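PDB 6CPB: carbon monoxide oxidation system transcription regulator CooA-1 from Carboxydothermus hydrogenoformans, which probably acts as a haem-dependent, carbon monoxide-sensing transcription factor of the CRP family, represented here by its sensor domain with a C-terminal helix. Local coordinates for residues Thr6-Val11 and Pro107-Asn112; Arg25-Ser30 and Ile91-Ile96; Ala33-Pro38 and Ala81-Met86; Phe46-Gly51 and Glu87-Leu92; Asp73-His78 and Val114-Asp119. One frame throughout, in Å; residues are numbered along the deposited sequence. Where two conformers were deposited one is given.

Contact 1 of 5, residues Thr6-Val11 and Pro107-Asn112. With SO4 (sulfate ion), chain D.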
# COMPACT_ATOMS: atom_id res chain seq x y z
N THR A 6 6.54 -5.76 -11.69
CA THR A 6 6.92 -6.09 -10.31
C THR A 6 6.58 -7.52 -9.92
O THR A 6 6.86 -7.92 -8.79
CB THR A 6 6.31 -5.15 -9.26
OG1 THR A 6 4.91 -5.45 -9.08
CG2 THR A 6 6.51 -3.68 -9.61
N ASN A 7 6.00 -8.29 -10.82
CA ASN A 7 5.62 -9.65 -10.49
C ASN A 7 6.85 -10.45 -10.05
O ASN A 7 7.92 -10.34 -10.65
CB ASN A 7 4.94 -10.29 -11.70
CG ASN A 7 4.50 -11.68 -11.43
OD1 ASN A 7 5.27 -12.63 -11.59
ND2 ASN A 7 3.25 -11.84 -11.00
N LEU A 8 6.67 -11.28 -9.03
CA LEU A 8 7.78 -11.98 -8.38
C LEU A 8 8.02 -13.40 -8.88
O LEU A 8 8.90 -14.08 -8.35
CB LEU A 8 7.58 -11.99 -6.87
CG LEU A 8 7.66 -10.59 -6.25
CD1 LEU A 8 7.14 -10.63 -4.83
CD2 LEU A 8 9.08 -10.02 -6.28
N LEU A 9 7.29 -13.87 -9.90
CA LEU A 9 7.59 -15.21 -10.41
C LEU A 9 9.03 -15.32 -10.90
O LEU A 9 9.67 -16.35 -10.71
CB LEU A 9 6.62 -15.63 -11.51
CG LEU A 9 5.22 -15.99 -11.05
CD1 LEU A 9 4.28 -16.19 -12.24
CD2 LEU A 9 5.23 -17.23 -10.17
N GLU A 10 9.55 -14.28 -11.56
CA GLU A 10 10.92 -14.35 -12.04
C GLU A 10 11.90 -14.51 -10.88
O GLU A 10 12.91 -15.20 -11.02
CB GLU A 10 11.22 -13.13 -12.92
CG GLU A 10 12.64 -13.07 -13.50
CD GLU A 10 13.60 -12.22 -12.68
OE1 GLU A 10 13.18 -11.61 -11.69
OE2 GLU A 10 14.80 -12.14 -13.05
N VAL A 11 11.61 -13.87 -9.75
CA VAL A 11 12.41 -14.01 -8.53
C VAL A 11 12.27 -15.42 -7.96
O VAL A 11 13.27 -16.06 -7.60
CB VAL A 11 11.95 -12.93 -7.54
CG1 VAL A 11 12.31 -13.26 -6.10
CG2 VAL A 11 12.53 -11.58 -7.96
N PRO A 107 15.33 -5.98 -2.12
CA PRO A 107 14.17 -5.08 -2.13
C PRO A 107 13.12 -5.39 -3.19
O PRO A 107 12.02 -4.82 -3.12
CB PRO A 107 14.79 -3.69 -2.35
CG PRO A 107 16.14 -3.94 -2.82
CD PRO A 107 16.58 -5.26 -2.33
N ALA A 108 13.38 -6.27 -4.15
CA ALA A 108 12.36 -6.59 -5.15
C ALA A 108 11.03 -7.00 -4.50
O ALA A 108 9.96 -6.62 -4.99
CB ALA A 108 12.85 -7.70 -6.07
N PHE A 109 11.08 -7.76 -3.40
CA PHE A 109 9.86 -8.19 -2.75
C PHE A 109 9.00 -7.00 -2.35
O PHE A 109 7.76 -7.05 -2.40
CB PHE A 109 10.18 -9.02 -1.51
CG PHE A 109 10.87 -10.34 -1.79
CD1 PHE A 109 10.16 -11.45 -2.20
CD2 PHE A 109 12.23 -10.48 -1.58
CE1 PHE A 109 10.80 -12.66 -2.43
CE2 PHE A 109 12.87 -11.68 -1.82
CZ PHE A 109 12.15 -12.77 -2.24
N SER A 110 9.65 -5.92 -1.93
CA SER A 110 8.91 -4.76 -1.46
C SER A 110 8.26 -3.99 -2.59
O SER A 110 7.26 -3.30 -2.36
CB SER A 110 9.83 -3.85 -0.66
OG SER A 110 10.76 -3.15 -1.50
N LEU A 111 8.81 -4.05 -3.80
CA LEU A 111 8.21 -3.30 -4.89
C LEU A 111 6.89 -3.91 -5.32
O LEU A 111 5.94 -3.19 -5.65
CB LEU A 111 9.17 -3.20 -6.07
CG LEU A 111 10.33 -2.22 -5.86
CD1 LEU A 111 11.24 -2.18 -7.07
CD2 LEU A 111 9.84 -0.81 -5.54
N ASN A 112 6.79 -5.23 -5.30
CA ASN A 112 5.50 -5.83 -5.56
C ASN A 112 4.54 -5.52 -4.43
O ASN A 112 3.35 -5.27 -4.67
CB ASN A 112 5.64 -7.34 -5.76
CG ASN A 112 4.32 -8.00 -6.04
OD1 ASN A 112 3.67 -8.52 -5.14
ND2 ASN A 112 3.90 -7.96 -7.30
S SO4 D . 2.83 -6.64 -11.97
O1 SO4 D . 3.85 -7.41 -12.66
O2 SO4 D . 3.44 -5.43 -11.40
O3 SO4 D . 1.78 -6.25 -12.91
O4 SO4 D . 2.25 -7.45 -10.90
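The N-terminal segment T6-V11 packs against the first turn of the long C-terminal helix of a CRP-type sensor domain. The polar grip is the amide of N112. Its CG stands anti to the backbone N (chi1 -179°), so ND2 reaches T6 and gives a hydrogen bond to OG1 at 3.2 Å, with OG1 26° out of the amide plane, and a weak one to T6 O at 3.3 Å. The same amide continues to I74 N through OD1 and to D73 through ND2, so it joins three pieces of chain. An alanine here would lose the amide and would probably loosen the helix from T6 on one side and from D73 and I74 on the other. Apolar contacts continue the interface from N112 towards F109. CD1 of L8 rests 3.7 Å from CB of N112, while its CD2 meets the backbone of A108. V11 crosses F109 obliquely, CG1 lying 3.9 Å from CZ. N7 caps the start of the following helix: OD1 accepts from L9 N at 2.9 Å, the donor 46° above the carbonyl plane. A sulfate, probably from the crystallisation liquor, is held by T6 through O2, which takes bonds from T6 N and, at 2.7 Å, from T6 OG1.

Contact 2 of 5, residues Arg25-Ser30 and Ile91-Ile96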
# COMPACT_ATOMS: atom_id res chain seq x y z
N ARG A 25 8.27 -20.50 4.98
CA ARG A 25 7.52 -21.74 5.04
C ARG A 25 6.52 -21.80 3.89
O ARG A 25 6.15 -20.78 3.32
CB ARG A 25 6.78 -21.87 6.37
CG ARG A 25 7.70 -22.18 7.56
CD ARG A 25 6.88 -22.42 8.83
NE ARG A 25 7.70 -22.84 9.97
CZ ARG A 25 8.32 -22.00 10.81
NH1 ARG A 25 8.24 -20.69 10.64
NH2 ARG A 25 9.03 -22.48 11.81
N GLU A 26 6.09 -23.00 3.55
CA GLU A 26 5.16 -23.22 2.45
C GLU A 26 3.86 -23.80 2.99
O GLU A 26 3.86 -24.53 3.98
CB GLU A 26 5.79 -24.21 1.48
CG GLU A 26 5.19 -24.32 0.12
CD GLU A 26 6.19 -24.91 -0.87
OE1 GLU A 26 7.22 -25.46 -0.41
OE2 GLU A 26 5.98 -24.83 -2.09
N GLN A 27 2.75 -23.46 2.33
CA GLN A 27 1.46 -24.04 2.69
C GLN A 27 0.60 -24.11 1.44
O GLN A 27 0.66 -23.22 0.59
CB GLN A 27 0.80 -23.20 3.79
CG GLN A 27 -0.41 -23.88 4.43
CD GLN A 27 -0.74 -23.30 5.79
OE1 GLN A 27 0.08 -22.64 6.43
NE2 GLN A 27 -1.94 -23.58 6.26
N ARG A 28 -0.20 -25.17 1.36
CA ARG A 28 -1.09 -25.42 0.24
C ARG A 28 -2.54 -25.26 0.66
O ARG A 28 -2.92 -25.57 1.80
CB ARG A 28 -0.89 -26.85 -0.27
CG ARG A 28 0.44 -27.08 -0.94
CD ARG A 28 0.75 -28.56 -1.11
NE ARG A 28 -0.18 -29.27 -1.98
CZ ARG A 28 -0.09 -29.35 -3.30
NH1 ARG A 28 0.87 -28.72 -3.95
NH2 ARG A 28 -0.99 -30.05 -3.98
N TYR A 29 -3.36 -24.80 -0.30
CA TYR A 29 -4.77 -24.53 -0.09
C TYR A 29 -5.56 -25.02 -1.29
O TYR A 29 -5.14 -24.84 -2.43
CB TYR A 29 -5.03 -23.02 0.08
CG TYR A 29 -4.22 -22.44 1.21
CD1 TYR A 29 -2.94 -21.96 0.97
CD2 TYR A 29 -4.71 -22.42 2.50
CE1 TYR A 29 -2.18 -21.45 1.99
CE2 TYR A 29 -3.95 -21.92 3.54
CZ TYR A 29 -2.70 -21.43 3.27
OH TYR A 29 -1.90 -20.92 4.27
N SER A 30 -6.71 -25.59 -1.02
CA SER A 30 -7.61 -25.95 -2.09
C SER A 30 -8.53 -24.79 -2.43
O SER A 30 -8.72 -23.85 -1.66
CB SER A 30 -8.44 -27.15 -1.69
OG SER A 30 -9.15 -26.91 -0.49
N ILE A 91 1.45 -21.00 -1.14
CA ILE A 91 2.08 -19.76 -0.69
C ILE A 91 3.39 -20.07 0.01
O ILE A 91 3.63 -21.16 0.52
CB ILE A 91 1.19 -18.92 0.25
CG1 ILE A 91 1.11 -19.55 1.64
CG2 ILE A 91 -0.17 -18.68 -0.38
CD1 ILE A 91 0.27 -18.76 2.63
N LEU A 92 4.25 -19.05 0.02
CA LEU A 92 5.42 -18.97 0.89
C LEU A 92 5.17 -17.86 1.89
O LEU A 92 4.72 -16.78 1.49
CB LEU A 92 6.68 -18.65 0.06
CG LEU A 92 7.11 -19.73 -0.93
CD1 LEU A 92 8.34 -19.26 -1.68
CD2 LEU A 92 7.38 -21.06 -0.23
N TYR A 93 5.46 -18.09 3.17
CA TYR A 93 5.23 -17.05 4.17
C TYR A 93 6.36 -16.97 5.19
O TYR A 93 7.06 -17.95 5.45
CB TYR A 93 3.88 -17.24 4.90
CG TYR A 93 3.76 -18.50 5.72
CD1 TYR A 93 3.32 -19.67 5.14
CD2 TYR A 93 4.06 -18.51 7.07
CE1 TYR A 93 3.18 -20.82 5.87
CE2 TYR A 93 3.92 -19.67 7.82
CZ TYR A 93 3.49 -20.82 7.20
OH TYR A 93 3.35 -21.98 7.92
N THR A 94 6.50 -15.78 5.77
CA THR A 94 7.47 -15.56 6.84
C THR A 94 6.95 -14.45 7.74
O THR A 94 6.06 -13.70 7.36
CB THR A 94 8.86 -15.26 6.26
OG1 THR A 94 9.85 -15.38 7.29
CG2 THR A 94 8.96 -13.86 5.68
N ASP A 95 7.50 -14.35 8.94
CA ASP A 95 7.06 -13.30 9.85
C ASP A 95 7.55 -11.93 9.37
O ASP A 95 8.58 -11.82 8.70
CB ASP A 95 7.59 -13.56 11.26
CG ASP A 95 9.09 -13.57 11.31
OD1 ASP A 95 9.68 -14.62 10.99
OD2 ASP A 95 9.69 -12.52 11.64
N ILE A 96 6.80 -10.89 9.75
CA ILE A 96 7.06 -9.55 9.21
C ILE A 96 8.47 -9.06 9.53
O ILE A 96 9.12 -8.44 8.68
CB ILE A 96 5.97 -8.56 9.68
CG1 ILE A 96 6.11 -7.24 8.91
CG2 ILE A 96 6.03 -8.33 11.19
CD1 ILE A 96 5.00 -6.26 9.16
O HOH W 1 7.36 -18.92 8.36
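I91 N donates to Q27 O almost along the carbonyl axis, 2.9 Å away, and I91 O takes Q27 N in return. The side chain of I91 has CG1 in the crowded position between backbone N and carbonyl carbon (chi1 74°), and its CD1 ends 3.5 Å from OH of Y29, with CG1 at the edge of that ring. L92 projects to the other face, CD2 lying alongside E26 at 3.9 Å from CB; the carboxylate of E26 turns to K49. These are antiparallel neighbours in a sheet of the cyclic-nucleotide-binding-type beta roll, with 25-29 the outermost strand within this chain. Y93 exchanges two backbone bonds with R25, and its ring, also in the crowded position (chi1 64°), leans across the strand so that CB of R25 sits over one face in a CH-pi contact, 3.9 Å from the centroid. A serine in place of this tyrosine would lose the ring face under R25 CB and would probably leave the R25 side chain less well held. Y93 O also receives a hydrogen from a water, which in turn accepts from NH1 of R25 at 3.0 Å.

Contact 3 of 5, residues Ala33-Pro38 and Ala81-Met86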
# COMPACT_ATOMS: atom_id res chain seq x y z
N ALA A 33 -10.64 -22.35 -0.03
CA ALA A 33 -10.12 -22.34 1.33
C ALA A 33 -9.80 -20.91 1.76
O ALA A 33 -9.38 -20.07 0.96
CB ALA A 33 -8.87 -23.19 1.43
N ILE A 34 -9.97 -20.65 3.04
CA ILE A 34 -9.61 -19.37 3.64
C ILE A 34 -8.17 -19.46 4.13
O ILE A 34 -7.86 -20.28 5.00
CB ILE A 34 -10.56 -19.03 4.80
CG1 ILE A 34 -12.02 -19.10 4.36
CG2 ILE A 34 -10.18 -17.67 5.39
CD1 ILE A 34 -12.37 -18.21 3.21
N LEU A 35 -7.30 -18.61 3.60
CA LEU A 35 -5.90 -18.57 4.03
C LEU A 35 -5.74 -17.88 5.37
O LEU A 35 -5.08 -18.41 6.27
CB LEU A 35 -5.03 -17.84 3.00
CG LEU A 35 -4.63 -18.60 1.74
CD1 LEU A 35 -5.81 -18.86 0.81
CD2 LEU A 35 -3.56 -17.83 1.01
N TYR A 36 -6.29 -16.68 5.50
CA TYR A 36 -6.12 -15.86 6.69
C TYR A 36 -7.35 -14.98 6.84
O TYR A 36 -8.11 -14.77 5.88
CB TYR A 36 -4.88 -14.96 6.63
CG TYR A 36 -3.58 -15.71 6.48
CD1 TYR A 36 -3.06 -16.48 7.52
CD2 TYR A 36 -2.85 -15.67 5.29
CE1 TYR A 36 -1.88 -17.17 7.38
CE2 TYR A 36 -1.66 -16.36 5.15
CZ TYR A 36 -1.18 -17.11 6.19
OH TYR A 36 0.01 -17.79 6.04
N THR A 37 -7.53 -14.43 8.03
CA THR A 37 -8.67 -13.57 8.34
C THR A 37 -8.17 -12.33 9.06
O THR A 37 -7.00 -12.26 9.46
CB THR A 37 -9.69 -14.28 9.25
OG1 THR A 37 -9.11 -14.48 10.54
CG2 THR A 37 -10.15 -15.59 8.66
N PRO A 38 -9.05 -11.35 9.28
CA PRO A 38 -8.62 -10.16 10.03
C PRO A 38 -8.13 -10.48 11.42
O PRO A 38 -7.33 -9.72 11.98
CB PRO A 38 -9.90 -9.31 10.06
CG PRO A 38 -10.56 -9.65 8.76
CD PRO A 38 -10.36 -11.14 8.64
N ALA A 81 -8.15 -7.83 6.64
CA ALA A 81 -8.71 -8.43 5.44
C ALA A 81 -8.80 -9.94 5.55
O ALA A 81 -8.03 -10.58 6.28
CB ALA A 81 -7.87 -8.07 4.22
N PHE A 82 -9.74 -10.51 4.79
CA PHE A 82 -9.83 -11.93 4.55
C PHE A 82 -9.12 -12.26 3.25
O PHE A 82 -9.10 -11.45 2.32
CB PHE A 82 -11.30 -12.36 4.36
CG PHE A 82 -12.18 -12.23 5.59
CD1 PHE A 82 -12.71 -11.02 5.98
CD2 PHE A 82 -12.49 -13.36 6.33
CE1 PHE A 82 -13.54 -10.94 7.11
CE2 PHE A 82 -13.29 -13.27 7.45
CZ PHE A 82 -13.82 -12.07 7.83
N ILE A 83 -8.57 -13.46 3.17
CA ILE A 83 -7.89 -13.94 1.98
C ILE A 83 -8.35 -15.36 1.70
O ILE A 83 -8.27 -16.22 2.58
CB ILE A 83 -6.35 -13.88 2.11
CG1 ILE A 83 -5.88 -12.44 2.38
CG2 ILE A 83 -5.70 -14.37 0.83
CD1 ILE A 83 -5.43 -12.19 3.75
N GLN A 84 -8.84 -15.60 0.48
CA GLN A 84 -9.41 -16.88 0.07
C GLN A 84 -8.77 -17.38 -1.23
O GLN A 84 -8.54 -16.61 -2.16
CB GLN A 84 -10.92 -16.72 -0.15
CG GLN A 84 -11.61 -17.97 -0.68
CD GLN A 84 -13.06 -17.74 -0.93
OE1 GLN A 84 -13.44 -16.76 -1.56
NE2 GLN A 84 -13.89 -18.63 -0.41
N ALA A 85 -8.53 -18.68 -1.30
CA ALA A 85 -8.00 -19.28 -2.53
C ALA A 85 -9.10 -19.35 -3.60
O ALA A 85 -10.20 -19.84 -3.34
CB ALA A 85 -7.48 -20.68 -2.24
N MET A 86 -8.78 -18.91 -4.81
CA MET A 86 -9.71 -18.97 -5.93
C MET A 86 -9.49 -20.22 -6.78
O MET A 86 -10.33 -20.54 -7.63
CB MET A 86 -9.58 -17.72 -6.79
CG MET A 86 -9.90 -16.46 -6.03
SD MET A 86 -9.94 -14.97 -7.03
CE MET A 86 -11.53 -15.17 -7.81
O HOH W 2 -5.44 -11.37 7.18
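I83, P38 and F82 bury the largest areas in this antiparallel pairing. I83 faces two residues at once: its O accepts from L35 N at 2.8 Å and its N donates to Y36 O at 3.0 Å, the signature of a classic beta bulge at L35 and Y36. The two branches of I83 divide between the bulged residues, CG2 meeting CD2 of L35 at 4.1 Å and CD1 touching CB of Y36 at 4.0 Å. P38 lays its ring CH2 on F82: CD stands over the middle of the aromatic face, 3.4 Å from the centroid and 8° off the normal, a close CH-pi contact. Beside it CG2 of T37 approaches the same ring obliquely. A water bridges the carbonyls of T37 and A81, donating to both, and so joins the strand ends where direct backbone bonding stops. Strand 34-36 is the outermost of its sheet within this chain; strand 82-85 pairs on its other side with 52-59, where F82 meets the ring of Y56, while L35 and Y36 reach across to I91 of strand 89-95 in the facing sheet.

Contact 4 of 5, residues Phe46-Gly51 and Glu87-Leu92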
# COMPACT_ATOMS: atom_id res chain seq x y z
N PHE A 46 3.10 -13.04 3.01
CA PHE A 46 2.99 -14.23 2.18
C PHE A 46 3.02 -13.88 0.70
O PHE A 46 2.50 -12.84 0.28
CB PHE A 46 1.74 -15.06 2.51
CG PHE A 46 0.45 -14.43 2.07
CD1 PHE A 46 -0.21 -13.54 2.90
CD2 PHE A 46 -0.09 -14.71 0.82
CE1 PHE A 46 -1.41 -12.95 2.48
CE2 PHE A 46 -1.27 -14.13 0.40
CZ PHE A 46 -1.93 -13.25 1.23
N LEU A 47 3.63 -14.77 -0.06
CA LEU A 47 3.82 -14.67 -1.50
C LEU A 47 3.04 -15.81 -2.15
O LEU A 47 3.16 -16.96 -1.73
CB LEU A 47 5.33 -14.82 -1.77
CG LEU A 47 5.85 -14.87 -3.20
CD1 LEU A 47 5.28 -13.73 -4.05
CD2 LEU A 47 7.37 -14.81 -3.15
N VAL A 48 2.24 -15.49 -3.17
CA VAL A 48 1.54 -16.52 -3.94
C VAL A 48 2.55 -17.16 -4.90
O VAL A 48 2.99 -16.54 -5.86
CB VAL A 48 0.34 -15.96 -4.70
CG1 VAL A 48 -0.39 -17.08 -5.42
CG2 VAL A 48 -0.61 -15.24 -3.76
N LYS A 49 2.92 -18.41 -4.61
CA LYS A 49 3.85 -19.13 -5.47
C LYS A 49 3.15 -19.70 -6.70
O LYS A 49 3.68 -19.66 -7.81
CB LYS A 49 4.53 -20.24 -4.66
CG LYS A 49 5.48 -21.12 -5.45
CD LYS A 49 6.19 -22.10 -4.55
CE LYS A 49 7.05 -23.08 -5.34
NZ LYS A 49 7.82 -23.94 -4.41
N SER A 50 1.95 -20.25 -6.50
CA SER A 50 1.12 -20.73 -7.60
C SER A 50 -0.33 -20.59 -7.16
O SER A 50 -0.64 -20.63 -5.97
CB SER A 50 1.44 -22.18 -7.95
OG SER A 50 1.22 -23.03 -6.85
N GLY A 51 -1.22 -20.42 -8.14
CA GLY A 51 -2.63 -20.24 -7.86
C GLY A 51 -3.04 -18.79 -7.88
O GLY A 51 -2.49 -17.99 -8.64
N GLU A 87 -8.39 -20.90 -6.56
CA GLU A 87 -8.04 -22.18 -7.16
C GLU A 87 -7.01 -22.79 -6.23
O GLU A 87 -6.57 -22.15 -5.28
CB GLU A 87 -7.46 -21.99 -8.56
CG GLU A 87 -6.29 -21.07 -8.56
CD GLU A 87 -6.15 -20.27 -9.82
OE1 GLU A 87 -7.15 -19.64 -10.23
OE2 GLU A 87 -5.02 -20.22 -10.36
N ASP A 88 -6.60 -24.02 -6.50
CA ASP A 88 -5.54 -24.62 -5.71
C ASP A 88 -4.33 -23.69 -5.71
O ASP A 88 -3.89 -23.22 -6.77
CB ASP A 88 -5.16 -25.99 -6.27
CG ASP A 88 -6.24 -27.03 -6.07
OD1 ASP A 88 -7.25 -26.76 -5.38
OD2 ASP A 88 -6.09 -28.14 -6.63
N THR A 89 -3.79 -23.41 -4.52
CA THR A 89 -2.80 -22.36 -4.33
C THR A 89 -1.71 -22.84 -3.38
O THR A 89 -1.99 -23.54 -2.40
CB THR A 89 -3.51 -21.12 -3.75
OG1 THR A 89 -4.36 -20.56 -4.74
CG2 THR A 89 -2.54 -20.05 -3.30
N THR A 90 -0.47 -22.45 -3.68
CA THR A 90 0.65 -22.60 -2.75
C THR A 90 1.19 -21.23 -2.42
O THR A 90 1.38 -20.41 -3.32
CB THR A 90 1.76 -23.46 -3.37
OG1 THR A 90 1.25 -24.77 -3.61
CG2 THR A 90 2.96 -23.58 -2.44
N ILE A 91 1.45 -21.00 -1.14
CA ILE A 91 2.08 -19.76 -0.69
C ILE A 91 3.39 -20.07 0.01
O ILE A 91 3.63 -21.16 0.52
CB ILE A 91 1.19 -18.92 0.25
CG1 ILE A 91 1.11 -19.55 1.64
CG2 ILE A 91 -0.17 -18.68 -0.38
CD1 ILE A 91 0.27 -18.76 2.63
N LEU A 92 4.25 -19.05 0.02
CA LEU A 92 5.42 -18.97 0.89
C LEU A 92 5.17 -17.86 1.89
O LEU A 92 4.72 -16.78 1.49
CB LEU A 92 6.68 -18.65 0.06
CG LEU A 92 7.11 -19.73 -0.93
CD1 LEU A 92 8.34 -19.26 -1.68
CD2 LEU A 92 7.38 -21.06 -0.23
O HOH W 3 -1.29 -24.04 -7.25
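A classic beta bulge interrupts the antiparallel pairing of two inner strands in the beta roll of the sensor domain. K49 and S50 both face T90, whose O accepts from K49 N at 2.8 Å and from S50 N at 3.2 Å, the second along a lone pair. Before the bulge, L47 and L92 exchange regular backbone bonds. Side chains follow the two faces. K49, fully extended, runs alongside T90 with CD 4.1 Å from CG2, and its ammonium pairs with E26. On the face of V48 and I91, CB of F46 touches CD1 of I91 at 4.0 Å, the ring of F46 swung into the crowded position between its backbone N and carbonyl carbon (chi1 71°). Past the bulge the chains close tightly on G51, whose backbone angles (phi 99°) and closeness to D88 O leave no room for a side chain. E87, which pairs with R52, brings OE2 to 3.5 Å from G51 CA. A water donates to D88 O and lies 2.7 Å from OG of S50.

Contact 5 of 5, residues Asp73-His78 and Val114-Asp119. With SO4 (sulfate ion), chain D.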
# COMPACT_ATOMS: atom_id res chain seq x y z
N ASP A 73 2.41 -12.37 -6.68
CA ASP A 73 2.02 -11.24 -5.85
C ASP A 73 2.19 -11.56 -4.37
O ASP A 73 2.06 -12.71 -3.93
CB ASP A 73 0.55 -10.84 -6.08
CG ASP A 73 0.32 -10.11 -7.39
OD1 ASP A 73 1.20 -9.36 -7.85
OD2 ASP A 73 -0.81 -10.23 -7.93
N ILE A 74 2.45 -10.51 -3.59
CA ILE A 74 2.75 -10.61 -2.16
C ILE A 74 1.78 -9.74 -1.37
O ILE A 74 1.33 -8.70 -1.84
CB ILE A 74 4.23 -10.21 -1.93
CG1 ILE A 74 4.79 -10.75 -0.61
CG2 ILE A 74 4.42 -8.72 -2.02
CD1 ILE A 74 6.30 -10.64 -0.52
N PHE A 75 1.46 -10.18 -0.15
CA PHE A 75 0.56 -9.45 0.74
C PHE A 75 0.90 -9.85 2.18
O PHE A 75 1.96 -10.42 2.43
CB PHE A 75 -0.90 -9.65 0.28
CG PHE A 75 -1.93 -8.80 1.02
CD1 PHE A 75 -1.73 -7.44 1.25
CD2 PHE A 75 -3.09 -9.39 1.49
CE1 PHE A 75 -2.67 -6.70 1.95
CE2 PHE A 75 -4.03 -8.65 2.17
CZ PHE A 75 -3.83 -7.30 2.39
N CYS A 76 0.02 -9.53 3.13
CA CYS A 76 0.37 -9.71 4.53
C CYS A 76 -0.90 -9.77 5.36
O CYS A 76 -1.98 -9.33 4.94
CB CYS A 76 1.25 -8.56 5.00
SG CYS A 76 0.54 -6.93 4.66
N THR A 77 -0.75 -10.32 6.56
CA THR A 77 -1.81 -10.29 7.55
C THR A 77 -1.73 -8.96 8.31
O THR A 77 -0.99 -8.05 7.93
CB THR A 77 -1.72 -11.49 8.47
OG1 THR A 77 -0.50 -11.39 9.22
CG2 THR A 77 -1.76 -12.80 7.70
N HIS A 78 -2.52 -8.82 9.38
CA HIS A 78 -2.59 -7.57 10.14
C HIS A 78 -3.04 -6.40 9.28
O HIS A 78 -2.68 -5.25 9.52
CB HIS A 78 -1.27 -7.27 10.85
CG HIS A 78 -1.09 -8.05 12.12
ND1 HIS A 78 -0.68 -7.46 13.29
CD2 HIS A 78 -1.26 -9.36 12.40
CE1 HIS A 78 -0.60 -8.37 14.24
NE2 HIS A 78 -0.96 -9.53 13.72
N VAL A 114 4.39 -2.82 -2.60
CA VAL A 114 3.89 -1.47 -2.83
C VAL A 114 2.80 -1.47 -3.88
O VAL A 114 1.76 -0.81 -3.72
CB VAL A 114 5.06 -0.54 -3.22
CG1 VAL A 114 4.55 0.77 -3.81
CG2 VAL A 114 5.97 -0.27 -2.03
N LYS A 115 3.01 -2.19 -4.98
CA LYS A 115 2.01 -2.24 -6.05
C LYS A 115 0.69 -2.82 -5.54
O LYS A 115 -0.39 -2.27 -5.79
CB LYS A 115 2.60 -3.07 -7.20
CG LYS A 115 1.77 -3.12 -8.47
CD LYS A 115 0.71 -4.20 -8.45
CE LYS A 115 1.28 -5.60 -8.33
NZ LYS A 115 0.21 -6.62 -8.54
N VAL A 116 0.77 -3.95 -4.81
CA VAL A 116 -0.42 -4.62 -4.29
C VAL A 116 -1.16 -3.72 -3.30
O VAL A 116 -2.39 -3.55 -3.38
CB VAL A 116 -0.04 -5.97 -3.66
CG1 VAL A 116 -1.19 -6.54 -2.85
CG2 VAL A 116 0.41 -6.97 -4.71
N LEU A 117 -0.43 -3.14 -2.34
CA LEU A 117 -1.07 -2.29 -1.34
C LEU A 117 -1.68 -1.06 -1.99
O LEU A 117 -2.76 -0.62 -1.58
CB LEU A 117 -0.07 -1.88 -0.26
CG LEU A 117 0.38 -2.99 0.70
CD1 LEU A 117 1.50 -2.49 1.58
CD2 LEU A 117 -0.75 -3.53 1.55
N GLY A 118 -1.00 -0.49 -2.98
CA GLY A 118 -1.56 0.66 -3.67
C GLY A 118 -2.87 0.33 -4.37
O GLY A 118 -3.82 1.11 -4.34
N ASP A 119 -2.93 -0.85 -5.00
CA ASP A 119 -4.16 -1.28 -5.66
C ASP A 119 -5.27 -1.55 -4.65
O ASP A 119 -6.43 -1.17 -4.87
CB ASP A 119 -3.91 -2.54 -6.50
CG ASP A 119 -3.23 -2.26 -7.81
OD1 ASP A 119 -3.23 -1.09 -8.26
OD2 ASP A 119 -2.71 -3.23 -8.42
S SO4 D . 2.83 -6.64 -11.97
O1 SO4 D . 3.85 -7.41 -12.66
O2 SO4 D . 3.44 -5.43 -11.40
O3 SO4 D . 1.78 -6.25 -12.91
O4 SO4 D . 2.25 -7.45 -10.90
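Strand 74-76 crosses helix 114-119 at 63° between their directions, the axes approaching to 7.9 Å, the CA atoms of F75 and V116 being the closest pair of CA atoms. V116 fills the crossing: both methyls lie 3.5 Å from I74 O, CG1 standing anti to the backbone N (chi1 168°). F75, its CG also anti to the backbone N, presents a ring edge to the helix, where CD2 of L117 lies in the ring plane 3.7 Å from CE1. Just before the strand, at D73, K115 bends at its second and third torsions to bring NZ to OD1 of D73, a 3.0 Å salt bridge met from above the carboxylate plane. The sulfate takes a weak bond from the same ammonium, whose positive charge probably offsets both anions, while D73 OD2 is held by E70 N. L117 packs on L117 of the second subunit, and D119 OD1 is hydrogen-bonded to NE2 of H78 of that subunit. This is the strand-to-C-helix junction of the CRP-type dimer; just beyond it H78, an axial haem ligand in a structure of this protein, carries no haem here.

From the N terminus, contact 1 closes the widest loop, bringing residues 6-11 to the start of the long C-terminal helix and enclosing contacts 2, 3 and 4. Contact 2 then pairs strand 25-29 with 89-95, and contact 3, nested inside it, joins 34-36 to 82-85 in the other sheet. Contact 4 shares I91 and L92 with contact 2, extending the same sheet to strand 44-50; along the chain it crosses contact 3, which it meets where side chains of the two sheets face each other. Contact 5 crosses contacts 1, 2, 3 and 4, and carries that first sheet, through strand 74-76, to the helix that contact 1 also uses.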